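Local structure of Pyrimidine/purine nucleoside phosphorylase (Acinetobacter sp. ADP1, 3HQX) at residues L51-H56 with S93-E98; V70-S75 with Q85-P90. The protein probably catalyses the reversible phosphorolysis of diverse purine and pyrimidine nucleosides, releasing the free base and alpha-D-ribose 1-phosphate. One frame throughout, in Å; residues are numbered along the deposited sequence.

Contact 1: L51-H56 with S93-E98; sequences LTFETH and SLFKIE
Two phenylalanines paired across antiparallel strands, on the same face of the sheet, carry the apolar side of this contact. Phe53 lays its CB over one face of the Phe95 ring, 4.0 Å from its centroid, in a CH-pi contact. The two rings, tilted by only 23°, are slid so far apart that they barely overlap. Phe95 holds CG in the crowded position between N and carbonyl carbon (chi1 69°), which brings its ring under that CB. Ile97 CG2 meets the edge of the Phe53 ring in plane, 3.6 Å from CE2.

On the other face Thr52 and Lys96 run side by side, the lysine chain passing along Thr52 OG1, while Glu54 CG lies beside Leu94 CB.

Paired backbone bonds set this register. Phe53 N gives to Phe95 O and Phe95 N to Phe53 O, each 2.9 Å and nearly along the C=O axis; Leu51 and Ile97 are also doubly bonded, but with donors in the carbonyl plane, Ile97 N on a lone pair of Leu51 O. At the far end Thr55 N reaches Ser93 O at 2.8 Å from above the carbonyl plane. Ser93 N is held by Thr55 OG1 at 2.9 Å and weakly by Thr55 O; the same OG1 is hydrogen-bonded to Pro90 O, and a water donates to Thr55 O and Ser93 O.

Further out, Phe22 and Phe87 each meet one of the two rings edge-to-face, and Ile44 touches Leu51 and Ile97. An outer strand of the smaller sheet thus packs its apolar face into the interior of a cupin beta-sandwich.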
loop_
_atom_site.group_PDB
_atom_site.type_symbol
_atom_site.label_atom_id
_atom_site.label_comp_id
_atom_site.label_asym_id
_atom_site.label_seq_id
_atom_site.Cartn_x
_atom_site.Cartn_y
_atom_site.Cartn_z
ATOM N N LEU A 51 17.780 -0.190 -0.757
ATOM C CA LEU A 51 17.022 0.839 -1.416
ATOM C C LEU A 51 17.391 2.221 -0.862
ATOM O O LEU A 51 17.359 2.430 0.357
ATOM C CB LEU A 51 15.532 0.573 -1.251
ATOM C CG LEU A 51 15.092 -0.839 -1.621
ATOM C CD1 LEU A 51 13.557 -0.825 -1.388
ATOM C CD2 LEU A 51 15.511 -1.218 -3.095
ATOM N N THR A 52 17.698 3.181 -1.741
ATOM C CA THR A 52 18.112 4.534 -1.299
ATOM C C THR A 52 16.944 5.496 -1.350
ATOM O O THR A 52 16.332 5.665 -2.408
ATOM C CB THR A 52 19.339 5.142 -2.103
ATOM O OG1 THR A 52 20.488 4.275 -2.025
ATOM C CG2 THR A 52 19.764 6.461 -1.521
ATOM N N PHE A 53 16.675 6.177 -0.224
ATOM C CA PHE A 53 15.768 7.302 -0.185
ATOM C C PHE A 53 16.494 8.542 0.214
ATOM O O PHE A 53 17.422 8.472 1.051
ATOM C CB PHE A 53 14.695 7.057 0.856
ATOM C CG PHE A 53 13.809 5.901 0.549
ATOM C CD1 PHE A 53 12.692 6.093 -0.209
ATOM C CD2 PHE A 53 14.128 4.623 0.977
ATOM C CE1 PHE A 53 11.864 5.021 -0.485
ATOM C CE2 PHE A 53 13.327 3.585 0.712
ATOM C CZ PHE A 53 12.188 3.774 0.002
ATOM N N GLU A 54 16.095 9.670 -0.398
ATOM C CA GLU A 54 16.732 10.972 -0.169
ATOM C C GLU A 54 15.762 11.961 0.466
ATOM O O GLU A 54 14.554 12.023 0.101
ATOM C CB GLU A 54 17.356 11.520 -1.483
ATOM C CG GLU A 54 18.374 10.539 -2.054
ATOM C CD GLU A 54 19.113 11.047 -3.280
ATOM O OE1 GLU A 54 18.982 12.243 -3.563
ATOM O OE2 GLU A 54 19.806 10.223 -3.955
ATOM N N THR A 55 16.234 12.709 1.453
ATOM C CA THR A 55 15.346 13.602 2.179
ATOM C C THR A 55 15.610 15.054 1.848
ATOM O O THR A 55 16.747 15.423 1.644
ATOM C CB THR A 55 15.557 13.426 3.694
ATOM O OG1 THR A 55 16.943 13.678 4.016
ATOM C CG2 THR A 55 15.181 12.037 4.087
ATOM N N HIS A 56 14.547 15.856 1.761
ATOM C CA HIS A 56 14.661 17.309 1.777
ATOM C C HIS A 56 14.435 17.735 3.229
ATOM O O HIS A 56 15.386 18.052 3.921
ATOM C CB HIS A 56 13.691 17.907 0.784
ATOM C CG HIS A 56 14.049 17.605 -0.635
ATOM N ND1 HIS A 56 13.340 18.104 -1.704
ATOM C CD2 HIS A 56 15.078 16.895 -1.162
ATOM C CE1 HIS A 56 13.902 17.697 -2.830
ATOM N NE2 HIS A 56 14.940 16.933 -2.527
ATOM N N SER A 93 19.538 14.760 3.320
ATOM C CA SER A 93 20.382 13.609 3.524
ATOM C C SER A 93 19.736 12.416 2.817
ATOM O O SER A 93 18.999 12.609 1.825
ATOM C CB SER A 93 20.551 13.381 5.035
ATOM O OG SER A 93 21.544 12.416 5.318
ATOM N N LEU A 94 20.050 11.216 3.298
ATOM C CA LEU A 94 19.593 9.965 2.702
ATOM C C LEU A 94 19.710 8.801 3.677
ATOM O O LEU A 94 20.381 8.882 4.721
ATOM C CB LEU A 94 20.391 9.607 1.437
ATOM C CG LEU A 94 21.872 9.205 1.491
ATOM C CD1 LEU A 94 22.064 7.880 2.015
ATOM C CD2 LEU A 94 22.476 9.227 0.087
ATOM N N PHE A 95 19.053 7.716 3.310
ATOM C CA PHE A 95 19.195 6.449 4.000
ATOM C C PHE A 95 19.053 5.309 3.011
ATOM O O PHE A 95 18.427 5.484 1.977
ATOM C CB PHE A 95 18.235 6.347 5.211
ATOM C CG PHE A 95 16.766 6.232 4.877
ATOM C CD1 PHE A 95 16.183 4.996 4.794
ATOM C CD2 PHE A 95 15.978 7.328 4.701
ATOM C CE1 PHE A 95 14.843 4.843 4.581
ATOM C CE2 PHE A 95 14.609 7.173 4.488
ATOM C CZ PHE A 95 14.065 5.925 4.409
ATOM N N LYS A 96 19.655 4.167 3.339
ATOM C CA LYS A 96 19.655 2.981 2.500
ATOM C C LYS A 96 19.144 1.845 3.343
ATOM O O LYS A 96 19.697 1.595 4.410
ATOM C CB LYS A 96 21.057 2.663 1.998
ATOM C CG LYS A 96 21.743 3.834 1.263
ATOM C CD LYS A 96 23.068 3.413 0.625
ATOM C CE LYS A 96 23.562 4.489 -0.278
ATOM N NZ LYS A 96 23.466 5.799 0.424
ATOM N N ILE A 97 18.067 1.213 2.887
ATOM C CA ILE A 97 17.301 0.304 3.688
ATOM C C ILE A 97 17.187 -1.054 2.997
ATOM O O ILE A 97 17.021 -1.145 1.758
ATOM C CB ILE A 97 15.920 0.911 4.031
ATOM C CG1 ILE A 97 15.120 0.013 5.002
ATOM C CG2 ILE A 97 15.101 1.177 2.752
ATOM C CD1 ILE A 97 13.977 0.780 5.763
ATOM N N GLU A 98 17.313 -2.105 3.792
ATOM C CA GLU A 98 17.127 -3.483 3.305
ATOM C C GLU A 98 16.197 -4.240 4.258
ATOM O O GLU A 98 16.166 -3.975 5.461
ATOM C CB GLU A 98 18.477 -4.207 3.073
ATOM C CG GLU A 98 19.523 -3.854 4.035
ATOM C CD GLU A 98 20.890 -4.449 3.710
ATOM O OE1 GLU A 98 21.459 -4.166 2.649
ATOM O OE2 GLU A 98 21.388 -5.196 4.535
HETATM O O HOH W 1 18.812 14.944 -0.157
#

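Contact 2: V70-S75 with Q85-P90; sequences VKIADS and QSFYVP
The facing sheets of the cupin beta-sandwich meet here through side chains alone, strand 67-72 of the smaller sheet lying against strand 86-89 of the larger. Where the two segments approach, the strand axes are 8.8 Å apart and inclined at 32°, and no hydrogen bond passes between them.

Phe87 is the wedge. Its CG sits in the crowded position between N and carbonyl carbon (chi1 62°), and the ring meets Val70 tip to tip. Both valine methyls bear on it: CG1 stands over one face, 4.0 Å from CZ, and CG2 comes within 3.7 Å of CE2. Ile72 crosses the same ring obliquely, its CD1 3.7 Å from Phe87 CD1 and close to CB as well, so the two branched residues grip the root and the tip of one aromatic side chain. With CG1 of Ile72 anti to the carbonyl carbon, its CG2 lies anti to the backbone N and comes to 3.8 Å from Tyr88 O, and more loosely toward Pro90 CD.

Side chains from both layers meet in this way in the interior of the beta-sandwich. Phe81 also packs its ring against Phe87, and Met61 touches it from strand 59-63. Beyond Ile72 the chain reverses in a type II' turn, closed by Ser75 N to Ile72 O at 2.9 Å; Ala73 takes its second position with a positive phi of 61°.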
loop_
_atom_site.group_PDB
_atom_site.type_symbol
_atom_site.label_atom_id
_atom_site.label_comp_id
_atom_site.label_asym_id
_atom_site.label_seq_id
_atom_site.Cartn_x
_atom_site.Cartn_y
_atom_site.Cartn_z
ATOM N N VAL A 70 19.401 -0.501 8.189
ATOM C CA VAL A 70 19.479 0.816 7.545
ATOM C C VAL A 70 20.831 1.446 7.769
ATOM O O VAL A 70 21.347 1.418 8.874
ATOM C CB VAL A 70 18.409 1.789 8.121
ATOM C CG1 VAL A 70 18.410 3.061 7.343
ATOM C CG2 VAL A 70 17.031 1.163 8.033
ATOM N N LYS A 71 21.365 2.064 6.715
ATOM C CA LYS A 71 22.520 2.942 6.845
ATOM C C LYS A 71 22.021 4.334 6.635
ATOM O O LYS A 71 21.513 4.677 5.514
ATOM C CB LYS A 71 23.556 2.667 5.775
ATOM C CG LYS A 71 24.291 1.409 5.992
ATOM C CD LYS A 71 25.466 1.338 5.058
ATOM C CE LYS A 71 26.349 0.152 5.391
ATOM N NZ LYS A 71 25.670 -1.178 5.254
ATOM N N ILE A 72 22.175 5.139 7.682
ATOM C CA ILE A 72 21.659 6.500 7.700
ATOM C C ILE A 72 22.737 7.519 7.398
ATOM O O ILE A 72 23.827 7.509 8.035
ATOM C CB ILE A 72 21.041 6.854 9.062
ATOM C CG1 ILE A 72 19.906 5.870 9.384
ATOM C CG2 ILE A 72 20.509 8.261 9.038
ATOM C CD1 ILE A 72 19.427 5.922 10.852
ATOM N N ALA A 73 22.412 8.430 6.485
ATOM C CA ALA A 73 23.268 9.572 6.233
ATOM C C ALA A 73 24.611 9.023 5.770
ATOM O O ALA A 73 24.634 8.172 4.857
ATOM C CB ALA A 73 23.373 10.449 7.493
ATOM N N ASP A 74 25.724 9.461 6.374
ATOM C CA ASP A 74 27.032 8.926 5.997
ATOM C C ASP A 74 27.585 7.905 6.994
ATOM O O ASP A 74 28.795 7.729 7.098
ATOM C CB ASP A 74 28.024 10.080 5.746
ATOM C CG ASP A 74 27.742 10.808 4.419
ATOM O OD1 ASP A 74 26.646 10.590 3.838
ATOM O OD2 ASP A 74 28.608 11.588 3.951
ATOM N N SER A 75 26.705 7.206 7.713
ATOM C CA SER A 75 27.131 6.074 8.524
ATOM C C SER A 75 27.594 4.939 7.623
ATOM O O SER A 75 27.077 4.767 6.528
ATOM C CB SER A 75 25.996 5.566 9.416
ATOM O OG SER A 75 26.344 4.290 9.958
ATOM N N GLN A 85 10.153 0.477 16.847
ATOM C CA GLN A 85 11.306 1.358 16.857
ATOM C C GLN A 85 11.242 2.341 15.710
ATOM O O GLN A 85 10.631 2.063 14.678
ATOM C CB GLN A 85 12.545 0.496 16.762
ATOM C CG GLN A 85 12.709 -0.400 17.960
ATOM C CD GLN A 85 13.967 -1.243 17.942
ATOM O OE1 GLN A 85 14.341 -1.802 16.903
ATOM N NE2 GLN A 85 14.570 -1.440 19.142
ATOM N N SER A 86 11.911 3.474 15.894
ATOM C CA SER A 86 12.042 4.515 14.897
ATOM C C SER A 86 13.482 4.880 14.647
ATOM O O SER A 86 14.394 4.600 15.479
ATOM C CB SER A 86 11.289 5.785 15.317
ATOM O OG SER A 86 9.895 5.551 15.427
ATOM N N PHE A 87 13.714 5.502 13.477
ATOM C CA PHE A 87 14.983 6.172 13.232
ATOM C C PHE A 87 14.756 7.547 12.615
ATOM O O PHE A 87 13.747 7.800 11.984
ATOM C CB PHE A 87 15.977 5.321 12.427
ATOM C CG PHE A 87 15.531 4.947 11.049
ATOM C CD1 PHE A 87 15.789 5.802 9.972
ATOM C CD2 PHE A 87 14.861 3.757 10.804
ATOM C CE1 PHE A 87 15.409 5.427 8.663
ATOM C CE2 PHE A 87 14.466 3.408 9.567
ATOM C CZ PHE A 87 14.737 4.238 8.479
ATOM N N TYR A 88 15.711 8.433 12.873
ATOM C CA TYR A 88 15.645 9.813 12.395
ATOM C C TYR A 88 16.600 10.011 11.232
ATOM O O TYR A 88 17.750 9.598 11.314
ATOM C CB TYR A 88 16.024 10.759 13.537
ATOM C CG TYR A 88 16.053 12.211 13.161
ATOM C CD1 TYR A 88 14.885 12.949 13.089
ATOM C CD2 TYR A 88 17.264 12.841 12.882
ATOM C CE1 TYR A 88 14.908 14.296 12.727
ATOM C CE2 TYR A 88 17.306 14.194 12.529
ATOM C CZ TYR A 88 16.130 14.907 12.454
ATOM O OH TYR A 88 16.180 16.268 12.128
ATOM N N VAL A 89 16.128 10.713 10.195
ATOM C CA VAL A 89 16.962 11.054 9.051
ATOM C C VAL A 89 16.987 12.560 8.952
ATOM O O VAL A 89 15.953 13.195 8.827
ATOM C CB VAL A 89 16.416 10.420 7.758
ATOM C CG1 VAL A 89 17.414 10.594 6.572
ATOM C CG2 VAL A 89 16.047 8.906 8.011
ATOM N N PRO A 90 18.192 13.149 9.031
ATOM C CA PRO A 90 18.270 14.584 8.836
ATOM C C PRO A 90 17.754 15.052 7.482
ATOM O O PRO A 90 17.677 14.274 6.533
ATOM C CB PRO A 90 19.768 14.895 8.974
ATOM C CG PRO A 90 20.482 13.584 9.124
ATOM C CD PRO A 90 19.498 12.484 9.093
#

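In the fold
Contact 1 joins neighbouring strands within the smaller sheet, whereas contact 2 joins that sheet to the larger one. The first therefore rests on backbone hydrogen bonds, with apolar packing on one face and mixed polar and aliphatic chains on the other; the second has no hydrogen bond and rests on side-chain packing. Both are partly buried, and their inward faces merge where Phe95 touches Val70 and Val89. Strand 94-98 also borders 67-72, so Leu94 O probably accepts a hydrogen bond from Ala73 N. The hydroxyl of Thr55 ties the ends together, reaching Pro90 O at 2.7 Å, just after strand 86-89 and before the chain crosses to the other sheet.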